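Local coordinates for oxidoreductase, short-chain dehydrogenase/reductase family (Aeromonas hydrophila subsp. hydrophila, PDB 3L6E), which probably works as a nucleotide-dependent oxidoreductase of the short-chain dehydrogenase/reductase family, perhaps reducing 3-dehydrosphinganine in sphingolipid metabolism, at the interface of chains A and B. Numbering follows the deposited sequence. Chains: chain A/B, Oxidoreductase, short-chain dehydrogenase/reductase family.

Contact 1 and contact 2 lie about 24 Å apart, measured between the centres of their C-alpha atoms, in one two-fold symmetric interface between copies of the same protein. Both use the same elements with the chains exchanged: the start of helix 200-210 in one subunit meets the stretch leading into strand 217-226 of the other. A:Ser215 and A:Cys217 with B:Asp202 and B:Ala203 in contact 1 are matched by B:Ser215 and B:Cys217 with A:Asp202 and A:Ala203 in contact 2. Dimers built on this C-terminal helix and strand are common in the SDR family, which makes a biological dimer plausible here.

Contact 1: the interface of chains A and B. Residues chain A 213-215, 217; chain B 202-203, 205-206.
The side chain of A:Arg214 lies across the ring of B:Tyr206, the two running past each other in opposite directions. The arginine chain is extended from CG to NE (chi2 -161°, chi3 -169°), which carries its methylenes along the tyrosine, with A:Arg214 CD 3.6 Å from B:Tyr206 CE2. NE of the guanidinium group stands over the middle of one ring face, 3.5 Å from the centroid, in a cation-pi contact. The guanidinium plane is turned 77° from the ring, so the group meets the aromatic face with an edge. Its own face is taken by B:Ala205, whose CB sits 3.5 Å from A:Arg214 CZ and above the centre of the group; ring and methyl together would restrict its rotation.

Beside this layer, A:Cys217 SG touches the methylene CB of B:Asp202 at 3.5 Å and also packs near B:Tyr206 CE2. The cysteine's backbone O lies in the ring plane at the edge of B:Tyr206, and the phenol OH gives it a weak hydrogen bond of 3.4 Å.

At the rim, the B:Asp202 carboxylate makes no direct salt bridge with A:Arg214: its OD1 is 5.5 Å from NE, though the opposite charges may still attract. Instead, B:Asp202 OD1 lies 2.6 Å from a water oxygen, and that water also meets the backbone N and the hydroxyl OG of A:Ser215, bridging the chains.

In the fold, B:Asp202 and, one turn further along helix 200-210, the neighbours B:Ala205 and B:Tyr206 face the other chain, while A:Arg214 and A:Ser215 belong to the loop that enters strand 217-226 at A:Cys217.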
loop_
_atom_site.group_PDB
_atom_site.type_symbol
_atom_site.label_atom_id
_atom_site.label_comp_id
_atom_site.label_asym_id
_atom_site.label_seq_id
_atom_site.Cartn_x
_atom_site.Cartn_y
_atom_site.Cartn_z
ATOM N N ALA A 213 -1.856 -13.136 -1.778
ATOM C CA ALA A 213 -1.942 -13.809 -0.479
ATOM C C ALA A 213 -0.556 -14.154 0.083
ATOM O O ALA A 213 0.309 -14.609 -0.639
ATOM C CB ALA A 213 -2.799 -15.073 -0.588
ATOM N N ARG A 214 -0.358 -13.913 1.375
ATOM C CA ARG A 214 0.842 -14.360 2.093
ATOM C C ARG A 214 0.378 -14.932 3.441
ATOM O O ARG A 214 -0.734 -14.629 3.893
ATOM C CB ARG A 214 1.856 -13.215 2.275
ATOM C CG ARG A 214 2.262 -12.506 0.972
ATOM C CD ARG A 214 3.564 -11.706 1.095
ATOM N NE ARG A 214 3.765 -10.846 -0.075
ATOM C CZ ARG A 214 4.386 -11.226 -1.188
ATOM N NH1 ARG A 214 4.882 -12.455 -1.294
ATOM N NH2 ARG A 214 4.500 -10.381 -2.202
ATOM N N SER A 215 1.213 -15.744 4.083
ATOM C CA SER A 215 0.745 -16.539 5.234
ATOM C C SER A 215 0.422 -15.697 6.461
ATOM O O SER A 215 -0.653 -15.855 7.047
ATOM C CB SER A 215 1.733 -17.655 5.603
ATOM O OG SER A 215 1.999 -18.481 4.489
ATOM N N CYS A 217 0.356 -12.168 6.885
ATOM C CA CYS A 217 -0.165 -10.812 6.751
ATOM C C CYS A 217 -0.779 -10.545 5.394
ATOM O O CYS A 217 -0.585 -11.303 4.445
ATOM C CB CYS A 217 0.934 -9.769 7.007
ATOM S SG CYS A 217 2.357 -9.931 5.919
ATOM N N ASP B 202 7.393 -11.932 4.911
ATOM C CA ASP B 202 6.154 -11.514 4.247
ATOM C C ASP B 202 6.011 -9.965 4.182
ATOM O O ASP B 202 5.582 -9.411 3.169
ATOM C CB ASP B 202 4.943 -12.111 4.949
ATOM C CG ASP B 202 4.815 -13.647 4.768
ATOM O OD1 ASP B 202 5.417 -14.261 3.857
ATOM O OD2 ASP B 202 4.066 -14.240 5.546
ATOM N N ALA B 203 6.336 -9.288 5.279
ATOM C CA ALA B 203 6.200 -7.842 5.346
ATOM C C ALA B 203 7.120 -7.219 4.278
ATOM O O ALA B 203 6.657 -6.427 3.461
ATOM C CB ALA B 203 6.536 -7.325 6.748
ATOM N N ALA B 205 8.470 -8.458 1.575
ATOM C CA ALA B 205 7.997 -8.799 0.251
ATOM C C ALA B 205 6.947 -7.810 -0.254
ATOM O O ALA B 205 7.060 -7.340 -1.381
ATOM C CB ALA B 205 7.464 -10.259 0.220
ATOM N N TYR B 206 5.936 -7.518 0.579
ATOM C CA TYR B 206 4.926 -6.480 0.306
ATOM C C TYR B 206 5.527 -5.076 0.134
ATOM O O TYR B 206 5.167 -4.342 -0.800
ATOM C CB TYR B 206 3.893 -6.413 1.434
ATOM C CG TYR B 206 2.791 -7.429 1.355
ATOM C CD1 TYR B 206 2.027 -7.575 0.194
ATOM C CD2 TYR B 206 2.476 -8.216 2.460
ATOM C CE1 TYR B 206 1.011 -8.515 0.131
ATOM C CE2 TYR B 206 1.454 -9.145 2.408
ATOM C CZ TYR B 206 0.725 -9.284 1.248
ATOM O OH TYR B 206 -0.289 -10.207 1.206
HETATM O O HOH W 1 3.848 -16.265 3.175
#

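Contact 2: the interface of chains A and B. Residues chain A 197-199, 202-203; chain B 215-217.
B:Ser216 buries the most surface here, its hydroxyl pushed up against the A:Thr199 backbone and the A:Asp202 carboxylate at the start of helix 200-210. OG accepts a nearly straight hydrogen bond from A:Thr199 N (2.7 Å, 172° at H) and donates one of 3.0 Å to A:Asp202 OD2. With chi1 at 84°, OG stands between the serine's backbone N and carbonyl carbon, where the hydroxyl and the backbone N-H can both address the same carboxylate oxygen. The two donors reach A:Asp202 OD2 from opposite faces of the carboxylate plane: OG on the anti side, and B:Ser216 N nearly in line with the C-O bond, 3.1 Å from OD2. Gripped twice, OD2 should have little freedom to swing.

B:Cys217 fills the apolar flank. Its SG rests 3.6 Å from A:Asp202 CB, while its CB meets the methyl CE of the selenomethionine A:Met198 at 3.7 Å. That side chain extends through chi2 and then bends at chi3 (-51°), which brings CE back to the cysteine.

A:Asp202 thus offers its methylene to the sulfur and its carboxylate to the serine. Contact with the segment before the helix continues where A:Thr199 CG2 packs on B:Ser216 CB. The threonine also caps its own helix: its hydroxyl OG1 accepts a hydrogen bond of 3.2 Å from the backbone N of A:Asp202.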
loop_
_atom_site.group_PDB
_atom_site.type_symbol
_atom_site.label_atom_id
_atom_site.label_comp_id
_atom_site.label_asym_id
_atom_site.label_seq_id
_atom_site.Cartn_x
_atom_site.Cartn_y
_atom_site.Cartn_z
ATOM N N PHE A 197 -2.482 11.402 -15.238
ATOM C CA PHE A 197 -1.302 10.850 -15.901
ATOM C C PHE A 197 -0.960 9.419 -15.418
ATOM O O PHE A 197 -0.132 8.754 -16.027
ATOM C CB PHE A 197 -0.100 11.789 -15.737
ATOM C CG PHE A 197 0.746 11.936 -16.984
ATOM C CD1 PHE A 197 0.995 13.201 -17.525
ATOM C CD2 PHE A 197 1.300 10.820 -17.617
ATOM C CE1 PHE A 197 1.773 13.348 -18.675
ATOM C CE2 PHE A 197 2.076 10.954 -18.765
ATOM C CZ PHE A 197 2.314 12.222 -19.298
HETATM N N MSE A 198 -1.593 8.951 -14.340
HETATM C CA MSE A 198 -1.453 7.549 -13.902
HETATM C C MSE A 198 -2.140 6.604 -14.890
HETATM O O MSE A 198 -3.316 6.759 -15.188
HETATM C CB MSE A 198 -2.036 7.352 -12.496
HETATM C CG MSE A 198 -2.038 5.896 -11.973
HETATM SE SE MSE A 198 -2.889 5.694 -10.205
HETATM C CE MSE A 198 -1.922 7.080 -9.245
ATOM N N THR A 199 -1.402 5.631 -15.414
ATOM C CA THR A 199 -2.011 4.661 -16.333
ATOM C C THR A 199 -2.728 3.573 -15.541
ATOM O O THR A 199 -2.290 3.225 -14.458
ATOM C CB THR A 199 -0.981 4.002 -17.288
ATOM O OG1 THR A 199 -0.172 3.063 -16.578
ATOM C CG2 THR A 199 -0.099 5.037 -17.949
ATOM N N ASP A 202 -0.214 0.398 -14.738
ATOM C CA ASP A 202 0.661 0.596 -13.588
ATOM C C ASP A 202 -0.136 0.569 -12.268
ATOM O O ASP A 202 0.291 -0.057 -11.278
ATOM C CB ASP A 202 1.391 1.931 -13.695
ATOM C CG ASP A 202 2.460 1.968 -14.790
ATOM O OD1 ASP A 202 2.917 0.922 -15.322
ATOM O OD2 ASP A 202 2.877 3.104 -15.089
ATOM N N ALA A 203 -1.287 1.244 -12.256
ATOM C CA ALA A 203 -2.144 1.252 -11.065
ATOM C C ALA A 203 -2.483 -0.211 -10.704
ATOM O O ALA A 203 -2.120 -0.685 -9.635
ATOM C CB ALA A 203 -3.402 2.093 -11.300
ATOM N N SER B 215 6.395 3.762 -14.480
ATOM C CA SER B 215 6.510 5.044 -15.200
ATOM C C SER B 215 5.541 6.126 -14.726
ATOM O O SER B 215 5.947 7.265 -14.504
ATOM C CB SER B 215 6.382 4.850 -16.712
ATOM O OG SER B 215 7.322 3.880 -17.166
ATOM N N SER B 216 4.271 5.775 -14.556
ATOM C CA SER B 216 3.232 6.787 -14.366
ATOM C C SER B 216 2.777 7.060 -12.917
ATOM O O SER B 216 1.933 7.930 -12.704
ATOM C CB SER B 216 2.011 6.438 -15.223
ATOM O OG SER B 216 1.189 5.503 -14.551
ATOM N N CYS B 217 3.305 6.324 -11.943
ATOM C CA CYS B 217 2.825 6.436 -10.556
ATOM C C CYS B 217 3.726 5.688 -9.601
ATOM O O CYS B 217 4.601 4.922 -10.037
ATOM C CB CYS B 217 1.387 5.893 -10.411
ATOM S SG CYS B 217 1.164 4.134 -10.891
#